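Beta-xylanase (Caldicellulosiruptor kristjanssonii, PDB 7NWN) probably binds plant cell-wall polysaccharide through this calcium-containing family 9 carbohydrate-binding module, part of a multimodular xylanase-glucuronoyl esterase. Local coordinates at residues V31-G34 with E35-I39; M64-N68 with A69-L73; S107-S110 with D111-H114; T187-A190 with W191-P194. All coordinates share one frame; numbering follows the deposited sequence.

How the contacts relate
The four contacts follow one another in series along a single all-beta module and fall into two pairs. Contact 1, a calcium loop after strand 22-25, and contact 2, the turn joining strands 58-66 and 69-77 of the four-stranded antiparallel sheet, have centres about 12 Å apart and touch through Ile32 and Tyr71. Contacts 3 and 4 lie about 11 Å apart, centre to centre; contact 3 carries a second calcium at the start of strand 112-118, contact 4 is the loop before strand 198-202, and Tyr108 OH probably hydrogen-bonds Ala190 O between them. The centres of contacts 1 and 4 are about 30 Å apart, so only contact 3's calcium lies near the tryptophan-bearing loop.

Contact 1: V31-G34 with E35-I39; sequences VIDG and EVDDI. With CA (calcium ion), chain R.
Glu35 meets Asp33 first through its backbone: Glu35 N donates to Asp33 OD1 over 2.8 Å, coming from well above the carboxylate plane. This bond spans two residues and forms an Asx turn around Gly34, which adopts a positive phi. Asp33 CG lies between its own backbone N and carbonyl carbon (chi1 53°), a torsion that folds the carboxylate back over the turn and also lets OD1 bind the calcium ion at 2.3 Å. The carbonyl of Glu35 points into the same site, with Glu35 O 2.3 Å from calcium. The side chain of Glu35 bends at chi2, and a water donates both to Glu35 OE2 and to Asp33 O, while the carboxylate forms a salt bridge with Lys138. Val36 turns its side chain from the metal and packs on Arg145 and Glu75. Asp37 then brings the chain back to the start of the loop and divides its two oxygens between separate tasks. Asp37 OD1 binds calcium at 2.3 Å, whereas Asp37 OD2 accepts from Val31 N at 2.8 Å. The latter bond is almost straight, 176° at the hydrogen, and uses the syn side of the carboxylate. It probably helps to orient the carboxylate, and Val31 also gives its carbonyl to the metal, Val31 O lying 2.3 Å away. A second water on the calcium donates to Asp33 OD2, and Glu147 of strand 143-151 supplies both carboxylate oxygens. Ligands from alternate residues 31, 33, 35 and 37, wrapped round one ion and closed by a strand glutamate, make up a calcium-binding loop against the antiparallel sheet of this module.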
loop_
_atom_site.group_PDB
_atom_site.type_symbol
_atom_site.label_atom_id
_atom_site.label_comp_id
_atom_site.label_asym_id
_atom_site.label_seq_id
_atom_site.Cartn_x
_atom_site.Cartn_y
_atom_site.Cartn_z
ATOM N N VAL A 31 -11.789 -5.077 -8.031
ATOM C CA VAL A 31 -11.607 -6.523 -8.113
ATOM C C VAL A 31 -10.117 -6.827 -7.974
ATOM O O VAL A 31 -9.310 -6.258 -8.718
ATOM C CB VAL A 31 -12.193 -7.012 -9.453
ATOM C CG1 VAL A 31 -11.883 -8.494 -9.730
ATOM C CG2 VAL A 31 -13.723 -6.739 -9.475
ATOM N N ILE A 32 -9.786 -7.774 -7.076
ATOM C CA ILE A 32 -8.386 -8.099 -6.796
ATOM C C ILE A 32 -7.933 -9.155 -7.814
ATOM O O ILE A 32 -8.314 -10.336 -7.691
ATOM C CB ILE A 32 -8.193 -8.583 -5.323
ATOM C CG1 ILE A 32 -8.730 -7.558 -4.295
ATOM C CG2 ILE A 32 -6.713 -8.905 -5.058
ATOM C CD1 ILE A 32 -8.061 -6.198 -4.427
ATOM N N ASP A 33 -7.119 -8.734 -8.801
ATOM C CA ASP A 33 -6.719 -9.660 -9.867
ATOM C C ASP A 33 -5.430 -9.214 -10.548
ATOM O O ASP A 33 -5.014 -9.904 -11.481
ATOM C CB ASP A 33 -7.805 -9.728 -10.964
ATOM C CG ASP A 33 -8.209 -8.356 -11.518
ATOM O OD1 ASP A 33 -7.589 -7.302 -11.175
ATOM O OD2 ASP A 33 -9.092 -8.346 -12.341
ATOM N N GLY A 34 -4.824 -8.090 -10.121
ATOM C CA GLY A 34 -3.612 -7.608 -10.761
ATOM C C GLY A 34 -3.891 -6.767 -12.013
ATOM O O GLY A 34 -2.949 -6.311 -12.669
ATOM N N GLU A 35 -5.177 -6.581 -12.353
ATOM C CA GLU A 35 -5.564 -5.792 -13.540
ATOM C C GLU A 35 -6.161 -4.462 -13.053
ATOM O O GLU A 35 -6.753 -4.390 -11.962
ATOM C CB GLU A 35 -6.620 -6.556 -14.364
ATOM C CG GLU A 35 -6.152 -7.933 -14.867
ATOM C CD GLU A 35 -5.044 -7.882 -15.951
ATOM O OE1 GLU A 35 -4.924 -6.865 -16.666
ATOM O OE2 GLU A 35 -4.192 -8.803 -15.972
ATOM N N VAL A 36 -6.041 -3.429 -13.885
ATOM C CA VAL A 36 -6.428 -2.075 -13.530
ATOM C C VAL A 36 -7.893 -1.931 -13.892
ATOM O O VAL A 36 -8.229 -1.693 -15.056
ATOM C CB VAL A 36 -5.598 -1.018 -14.288
ATOM C CG1 VAL A 36 -6.000 0.407 -13.885
ATOM C CG2 VAL A 36 -4.096 -1.250 -14.101
ATOM N N ASP A 37 -8.743 -2.074 -12.883
ATOM C CA ASP A 37 -10.183 -1.827 -13.023
ATOM C C ASP A 37 -10.392 -0.432 -13.619
ATOM O O ASP A 37 -9.659 0.505 -13.263
ATOM C CB ASP A 37 -10.873 -1.701 -11.646
ATOM C CG ASP A 37 -10.673 -2.923 -10.756
ATOM O OD1 ASP A 37 -9.518 -3.309 -10.549
ATOM O OD2 ASP A 37 -11.681 -3.485 -10.276
ATOM N N ASP A 38 -11.440 -0.304 -14.450
ATOM C CA ASP A 38 -11.923 0.974 -14.958
ATOM C C ASP A 38 -12.007 2.008 -13.814
ATOM O O ASP A 38 -11.520 3.139 -13.934
ATOM C CB ASP A 38 -13.311 0.746 -15.608
ATOM C CG ASP A 38 -14.116 2.033 -15.814
ATOM O OD1 ASP A 38 -13.546 2.980 -16.335
ATOM O OD2 ASP A 38 -15.335 2.088 -15.407
ATOM N N ILE A 39 -12.532 1.614 -12.654
ATOM C CA ILE A 39 -12.727 2.588 -11.578
ATOM C C ILE A 39 -11.413 3.149 -11.011
ATOM O O ILE A 39 -11.444 4.250 -10.437
ATOM C CB ILE A 39 -13.597 2.054 -10.440
ATOM C CG1 ILE A 39 -12.981 0.849 -9.705
ATOM C CG2 ILE A 39 -15.049 1.810 -10.923
ATOM C CD1 ILE A 39 -13.804 0.456 -8.452
HETATM CA CA CA R . -8.206 -5.195 -10.397
HETATM O O HOH W 1 -3.360 -10.042 -13.546
HETATM O O HOH W 2 -9.721 -5.728 -12.246
#

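Contact 2: M64-N68 with A69-L73; sequences MWDDN and ALYVL. With EDO (1,2-ethanediol), chain J.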
loop_
_atom_site.group_PDB
_atom_site.type_symbol
_atom_site.label_atom_id
_atom_site.label_comp_id
_atom_site.label_asym_id
_atom_site.label_seq_id
_atom_site.Cartn_x
_atom_site.Cartn_y
_atom_site.Cartn_z
ATOM N N MET A 64 -8.057 3.359 -2.458
ATOM C CA MET A 64 -9.513 3.397 -2.557
ATOM C C MET A 64 -10.022 2.726 -1.287
ATOM O O MET A 64 -9.297 1.923 -0.701
ATOM C CB MET A 64 -9.962 2.640 -3.816
ATOM C CG MET A 64 -11.392 2.937 -4.278
ATOM S SD MET A 64 -11.736 2.313 -5.957
ATOM C CE MET A 64 -10.621 3.287 -6.929
ATOM N N TRP A 65 -11.228 3.078 -0.821
ATOM C CA TRP A 65 -11.790 2.389 0.334
ATOM C C TRP A 65 -13.240 1.997 0.087
ATOM O O TRP A 65 -13.943 2.661 -0.664
ATOM C CB TRP A 65 -11.724 3.279 1.584
ATOM C CG TRP A 65 -12.665 4.454 1.567
ATOM C CD1 TRP A 65 -12.517 5.627 0.878
ATOM C CD2 TRP A 65 -13.890 4.575 2.311
ATOM N NE1 TRP A 65 -13.559 6.483 1.145
ATOM C CE2 TRP A 65 -14.407 5.869 2.042
ATOM C CE3 TRP A 65 -14.591 3.726 3.182
ATOM C CZ2 TRP A 65 -15.616 6.309 2.601
ATOM C CZ3 TRP A 65 -15.754 4.188 3.787
ATOM C CH2 TRP A 65 -16.275 5.442 3.450
ATOM N N ASP A 66 -13.658 0.938 0.767
ATOM C CA ASP A 66 -15.067 0.615 0.829
ATOM C C ASP A 66 -15.432 0.331 2.287
ATOM O O ASP A 66 -14.573 0.376 3.159
ATOM C CB ASP A 66 -15.471 -0.478 -0.174
ATOM C CG ASP A 66 -14.980 -1.887 0.117
ATOM O OD1 ASP A 66 -14.723 -2.223 1.292
ATOM O OD2 ASP A 66 -14.959 -2.686 -0.837
ATOM N N ASP A 67 -16.674 -0.100 2.512
ATOM C CA ASP A 67 -17.170 -0.301 3.863
ATOM C C ASP A 67 -16.317 -1.298 4.630
ATOM O O ASP A 67 -16.370 -1.235 5.846
ATOM C CB ASP A 67 -18.631 -0.789 3.899
ATOM C CG ASP A 67 -19.595 0.285 3.416
ATOM O OD1 ASP A 67 -19.190 1.479 3.307
ATOM O OD2 ASP A 67 -20.704 -0.079 3.071
ATOM N N ASN A 68 -15.618 -2.235 3.941
ATOM C CA ASN A 68 -14.965 -3.337 4.622
ATOM C C ASN A 68 -13.424 -3.285 4.569
ATOM O O ASN A 68 -12.777 -4.125 5.202
ATOM C CB ASN A 68 -15.417 -4.686 4.050
ATOM C CG ASN A 68 -16.926 -4.826 4.078
ATOM O OD1 ASN A 68 -17.510 -4.732 5.151
ATOM N ND2 ASN A 68 -17.546 -5.051 2.923
ATOM N N ALA A 69 -12.843 -2.395 3.758
ATOM C CA ALA A 69 -11.464 -2.596 3.307
ATOM C C ALA A 69 -10.843 -1.317 2.791
ATOM O O ALA A 69 -11.526 -0.411 2.293
ATOM C CB ALA A 69 -11.375 -3.654 2.226
ATOM N N LEU A 70 -9.506 -1.329 2.862
ATOM C CA LEU A 70 -8.672 -0.405 2.121
ATOM C C LEU A 70 -8.012 -1.160 0.959
ATOM O O LEU A 70 -7.560 -2.283 1.156
ATOM C CB LEU A 70 -7.603 0.198 3.045
ATOM C CG LEU A 70 -6.673 1.239 2.403
ATOM C CD1 LEU A 70 -7.381 2.549 2.057
ATOM C CD2 LEU A 70 -5.483 1.529 3.282
ATOM N N TYR A 71 -7.821 -0.449 -0.170
ATOM C CA TYR A 71 -7.316 -1.014 -1.421
ATOM C C TYR A 71 -6.095 -0.222 -1.860
ATOM O O TYR A 71 -6.105 1.017 -1.802
ATOM C CB TYR A 71 -8.375 -0.948 -2.537
ATOM C CG TYR A 71 -9.565 -1.832 -2.216
ATOM C CD1 TYR A 71 -9.550 -3.189 -2.508
ATOM C CD2 TYR A 71 -10.678 -1.307 -1.569
ATOM C CE1 TYR A 71 -10.617 -4.012 -2.178
ATOM C CE2 TYR A 71 -11.753 -2.113 -1.214
ATOM C CZ TYR A 71 -11.743 -3.451 -1.576
ATOM O OH TYR A 71 -12.788 -4.236 -1.210
ATOM N N VAL A 72 -5.064 -0.955 -2.315
ATOM C CA VAL A 72 -3.863 -0.317 -2.842
ATOM C C VAL A 72 -3.595 -0.880 -4.238
ATOM O O VAL A 72 -3.576 -2.091 -4.381
ATOM C CB VAL A 72 -2.633 -0.554 -1.934
ATOM C CG1 VAL A 72 -1.417 0.250 -2.426
ATOM C CG2 VAL A 72 -2.940 -0.221 -0.455
ATOM N N LEU A 73 -3.325 0.005 -5.203
ATOM C CA LEU A 73 -2.818 -0.430 -6.500
ATOM C C LEU A 73 -1.447 0.229 -6.654
ATOM O O LEU A 73 -1.396 1.456 -6.664
ATOM C CB LEU A 73 -3.759 0.078 -7.605
ATOM C CG LEU A 73 -3.260 -0.175 -9.035
ATOM C CD1 LEU A 73 -3.510 -1.618 -9.345
ATOM C CD2 LEU A 73 -4.066 0.684 -10.009
HETATM C C1 EDO J . -16.982 -4.509 8.471
HETATM O O1 EDO J . -17.128 -3.106 8.319
HETATM C C2 EDO J . -15.804 -4.880 9.287
HETATM O O2 EDO J . -16.070 -4.873 10.683
#
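Asp66 and Tyr71 join their side chains across the hairpin, Tyr71 OH donating to Asp66 OD2 at 2.7 Å. The carboxylate sits at the edge of the phenol ring with its plane turned 79° from the ring, and the hydroxyl reaches OD2 from above the carboxylate plane. Two torsions bring the groups together. Tyr71 CG stands beside its backbone N (chi1 -66°), directing the ring back along the neighbouring strand; Asp66 CG lies between its N and carbonyl carbon (chi1 71°), bringing the carboxylate over the turn. There the other oxygen, Asp66 OD1, accepts from Asn68 N at 2.8 Å in an Asx turn, inside the type I turn from Asp66 to Ala69. Further from the turn, Met64 and Tyr71 form an antiparallel hydrogen-bonded pair, with Tyr71 N 2.8 Å from Met64 O. On the face they share, Met64 CB lies 4.1 Å from Tyr71 CB. Leu70 occupies the other face, its CD1 branch 3.4 Å from Met64 O. The carboxylate is thus gripped through both oxygens, and Ser29 OG adds a bond to OD2. Because Arg149 also donates to Tyr71 OH, the phenol probably becomes a stronger donor, which would help keep buried Asp66 ionised.

Contact 3: S107-S110 with D111-H114; sequences SYQS and DDLH. With CA (calcium ion), chain S; EDO (1,2-ethanediol), chain I.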
loop_
_atom_site.group_PDB
_atom_site.type_symbol
_atom_site.label_atom_id
_atom_site.label_comp_id
_atom_site.label_asym_id
_atom_site.label_seq_id
_atom_site.Cartn_x
_atom_site.Cartn_y
_atom_site.Cartn_z
ATOM N N SER A 107 5.362 3.656 19.136
ATOM C CA SER A 107 5.694 2.258 18.983
ATOM C C SER A 107 4.404 1.503 18.628
ATOM O O SER A 107 3.323 2.072 18.715
ATOM C CB SER A 107 6.402 1.756 20.234
ATOM O OG SER A 107 5.468 1.379 21.240
ATOM N N TYR A 108 4.505 0.247 18.170
ATOM C CA TYR A 108 3.401 -0.391 17.466
ATOM C C TYR A 108 2.330 -0.810 18.476
ATOM O O TYR A 108 2.630 -1.546 19.407
ATOM C CB TYR A 108 3.877 -1.575 16.596
ATOM C CG TYR A 108 4.181 -1.217 15.154
ATOM C CD1 TYR A 108 5.152 -0.270 14.848
ATOM C CD2 TYR A 108 3.497 -1.798 14.077
ATOM C CE1 TYR A 108 5.403 0.123 13.531
ATOM C CE2 TYR A 108 3.761 -1.436 12.754
ATOM C CZ TYR A 108 4.749 -0.501 12.476
ATOM O OH TYR A 108 5.020 -0.092 11.190
ATOM N N GLN A 109 1.073 -0.421 18.237
ATOM C CA GLN A 109 -0.018 -0.897 19.087
ATOM C C GLN A 109 -0.690 -2.111 18.431
ATOM O O GLN A 109 -0.277 -2.566 17.354
ATOM C CB GLN A 109 -1.027 0.237 19.283
ATOM C CG GLN A 109 -0.410 1.598 19.557
ATOM C CD GLN A 109 0.280 1.587 20.902
ATOM O OE1 GLN A 109 1.447 1.948 21.016
ATOM N NE2 GLN A 109 -0.420 1.130 21.929
ATOM N N SER A 110 -1.743 -2.617 19.089
ATOM C CA SER A 110 -2.465 -3.820 18.688
ATOM C C SER A 110 -3.191 -3.631 17.348
ATOM O O SER A 110 -3.449 -4.616 16.673
ATOM C CB SER A 110 -3.455 -4.232 19.765
ATOM O OG SER A 110 -4.400 -3.185 19.936
ATOM N N ASP A 111 -3.546 -2.390 16.986
ATOM C CA ASP A 111 -4.251 -2.108 15.751
ATOM C C ASP A 111 -3.298 -1.728 14.590
ATOM O O ASP A 111 -3.779 -1.335 13.527
ATOM C CB ASP A 111 -5.196 -0.927 15.980
ATOM C CG ASP A 111 -4.416 0.372 16.119
ATOM O OD1 ASP A 111 -3.501 0.402 17.009
ATOM O OD2 ASP A 111 -4.644 1.309 15.270
ATOM N N ASP A 112 -1.965 -1.703 14.806
ATOM C CA ASP A 112 -1.051 -1.208 13.773
ATOM C C ASP A 112 -0.652 -2.348 12.829
ATOM O O ASP A 112 -0.556 -3.492 13.246
ATOM C CB ASP A 112 0.143 -0.457 14.362
ATOM C CG ASP A 112 -0.276 0.787 15.151
ATOM O OD1 ASP A 112 -1.078 1.575 14.617
ATOM O OD2 ASP A 112 0.241 0.978 16.268
ATOM N N LEU A 113 -0.568 -2.046 11.532
ATOM C CA LEU A 113 -0.341 -3.093 10.532
ATOM C C LEU A 113 0.894 -2.731 9.717
ATOM O O LEU A 113 1.094 -1.562 9.354
ATOM C CB LEU A 113 -1.561 -3.233 9.614
ATOM C CG LEU A 113 -2.929 -3.450 10.300
ATOM C CD1 LEU A 113 -4.036 -3.519 9.249
ATOM C CD2 LEU A 113 -2.962 -4.694 11.190
ATOM N N HIS A 114 1.663 -3.781 9.392
ATOM C CA HIS A 114 2.782 -3.629 8.468
ATOM C C HIS A 114 2.909 -4.909 7.633
ATOM O O HIS A 114 3.289 -5.969 8.150
ATOM C CB HIS A 114 4.065 -3.266 9.243
ATOM C CG HIS A 114 5.272 -3.086 8.392
ATOM N ND1 HIS A 114 6.554 -3.170 8.897
ATOM C CD2 HIS A 114 5.402 -2.856 7.069
ATOM C CE1 HIS A 114 7.417 -2.983 7.938
ATOM N NE2 HIS A 114 6.741 -2.794 6.807
HETATM CA CA CA S . -2.770 2.506 15.918
HETATM C C1 EDO I . 0.239 -5.658 16.452
HETATM O O1 EDO I . 0.797 -4.511 15.725
HETATM C C2 EDO I . -0.072 -7.017 15.842
HETATM O O2 EDO I . 1.036 -7.881 15.515
HETATM O O HOH W 3 -2.956 -5.629 14.262
HETATM O O HOH W 4 -0.612 3.620 16.545
#
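A type I turn from Gln109 to Asp112, closed by Asp112 N to Gln109 O at 3.2 Å, leads the chain into strand 112-118. The side chain of Asp112 bonds back over the same turn: Gln109 N donates to Asp112 OD2 at 2.6 Å, meeting that oxygen on its anti side, nearly straight (166° at the hydrogen). Asp112 CG lies beside its own N, opposite the carbonyl carbon (chi1 -62°), which leaves OD2 facing Gln109 and OD1 on the calcium ion at 2.3 Å. Asp111 grips the metal with both oxygens; the nearer, Asp111 OD2, at 2.3 Å, also accepts from Asn101 N. A water on the calcium donates to Asp112 OD2 at 2.8 Å, and Asp99 and Asp103 complete the site. The Tyr108 ring crosses the Asp112 side chain at a slant, the ring and carboxylate planes 79° apart, with Tyr108 CD2 3.6 Å from Asp112 CB. The ring runs on to the strand, where Tyr108 OH lies 3.8 Å from His114 CB before reaching its polar partner, Ala190 O. His114 stacks on Phe97, and its NE2 is hydrogen-bonded to Glu95 OE1. With four aspartates around one ion, calcium probably offsets charges that would otherwise repel, and the two donors to Asp112 OD2 steady this metal-bound carboxylate, linking the start of the turn, at Gln109, to the calcium site where the strand begins.

Contact 4: T187-A190 with W191-P194; sequences TGNA and WQNP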
loop_
_atom_site.group_PDB
_atom_site.type_symbol
_atom_site.label_atom_id
_atom_site.label_comp_id
_atom_site.label_asym_id
_atom_site.label_seq_id
_atom_site.Cartn_x
_atom_site.Cartn_y
_atom_site.Cartn_z
ATOM N N THR A 187 13.006 8.698 7.523
ATOM C CA THR A 187 13.945 8.437 8.603
ATOM C C THR A 187 14.263 6.958 8.753
ATOM O O THR A 187 15.013 6.603 9.660
ATOM C CB THR A 187 13.439 8.917 9.976
ATOM O OG1 THR A 187 12.416 8.041 10.444
ATOM C CG2 THR A 187 12.966 10.358 10.006
ATOM N N GLY A 188 13.643 6.087 7.947
ATOM C CA GLY A 188 13.922 4.656 8.031
ATOM C C GLY A 188 13.223 3.985 9.205
ATOM O O GLY A 188 13.553 2.849 9.539
ATOM N N ASN A 189 12.198 4.640 9.791
ATOM C CA ASN A 189 11.745 4.143 11.087
ATOM C C ASN A 189 10.272 3.747 11.169
ATOM O O ASN A 189 9.849 3.270 12.231
ATOM C CB ASN A 189 12.150 5.084 12.217
ATOM C CG ASN A 189 13.453 4.652 12.855
ATOM O OD1 ASN A 189 13.682 3.452 13.084
ATOM N ND2 ASN A 189 14.307 5.627 13.102
ATOM N N ALA A 190 9.526 3.902 10.058
ATOM C CA ALA A 190 8.119 3.516 9.977
ATOM C C ALA A 190 7.913 2.097 10.455
ATOM O O ALA A 190 6.831 1.767 10.963
ATOM C CB ALA A 190 7.560 3.685 8.568
ATOM N N TRP A 191 8.929 1.245 10.279
ATOM C CA TRP A 191 8.750 -0.125 10.753
ATOM C C TRP A 191 8.640 -0.237 12.278
ATOM O O TRP A 191 8.267 -1.309 12.780
ATOM C CB TRP A 191 9.845 -1.042 10.213
ATOM C CG TRP A 191 11.202 -0.782 10.790
ATOM C CD1 TRP A 191 12.087 0.197 10.435
ATOM C CD2 TRP A 191 11.823 -1.534 11.856
ATOM N NE1 TRP A 191 13.209 0.109 11.216
ATOM C CE2 TRP A 191 13.098 -0.960 12.072
ATOM C CE3 TRP A 191 11.439 -2.637 12.628
ATOM C CZ2 TRP A 191 13.982 -1.459 13.038
ATOM C CZ3 TRP A 191 12.311 -3.132 13.579
ATOM C CH2 TRP A 191 13.561 -2.540 13.790
ATOM N N GLN A 192 8.984 0.856 12.989
ATOM C CA GLN A 192 9.124 0.832 14.453
ATOM C C GLN A 192 8.193 1.852 15.099
ATOM O O GLN A 192 7.835 1.681 16.248
ATOM C CB GLN A 192 10.530 1.264 14.908
ATOM C CG GLN A 192 11.550 0.160 14.815
ATOM C CD GLN A 192 12.846 0.483 15.516
ATOM O OE1 GLN A 192 13.146 -0.132 16.522
ATOM N NE2 GLN A 192 13.590 1.458 15.028
ATOM N N ASN A 193 7.821 2.887 14.349
ATOM C CA ASN A 193 7.220 4.090 14.884
ATOM C C ASN A 193 6.006 4.540 14.043
ATOM O O ASN A 193 6.136 5.251 13.047
ATOM C CB ASN A 193 8.295 5.176 14.984
ATOM C CG ASN A 193 7.823 6.442 15.667
ATOM O OD1 ASN A 193 6.653 6.594 15.993
ATOM N ND2 ASN A 193 8.718 7.397 15.812
ATOM N N PRO A 194 4.758 4.214 14.456
ATOM C CA PRO A 194 3.571 4.628 13.696
ATOM C C PRO A 194 3.357 6.132 13.537
ATOM O O PRO A 194 2.735 6.565 12.561
ATOM C CB PRO A 194 2.441 3.936 14.445
ATOM C CG PRO A 194 3.112 2.735 15.063
ATOM C CD PRO A 194 4.446 3.289 15.550
#
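Gln192 meets Asn189 twice, once through the backbone and once through the side chains. Gln192 N donates to Asn189 O at 2.7 Å, coming from above the carbonyl plane, and Asn193 N adds a weak bond to the same oxygen. A single bond joins the side-chain amides, Gln192 NE2 donating to Asn189 OD1 at 2.8 Å. Asn189 OD1 lies in the amide plane of Gln192, but the donor stands 35° out of the carbonyl plane of Asn189, and the two amide planes are turned against each other. At Trp191 the pyrrole edge of the indole faces Gly188: Gly188 O lies at that edge, near the ring plane, 3.2 Å from Trp191 CD1. Trp191 CG lies between its own N and carbonyl carbon (chi1 70°), which swings the indole alongside Gln192, whose CG lies over the centre of one ring face. This surface loop joins strands 177-182 and 198-202, and its exposed tryptophan, with polyether molecules bound beside it, is consistent with the aromatic sugar-binding platforms of carbohydrate-binding modules. Behind this first shell, Asp185, earlier in the same loop, accepts through OD2 from both Asn189 N and Ala190 N, and its OD1 is hydrogen-bonded to Thr187 OG1. Trp191 packs on His114 of strand 112-118. Further along, Asn193 OD1 bonds Ser195 OG, while Pro194 rests on Tyr108 and Asp112.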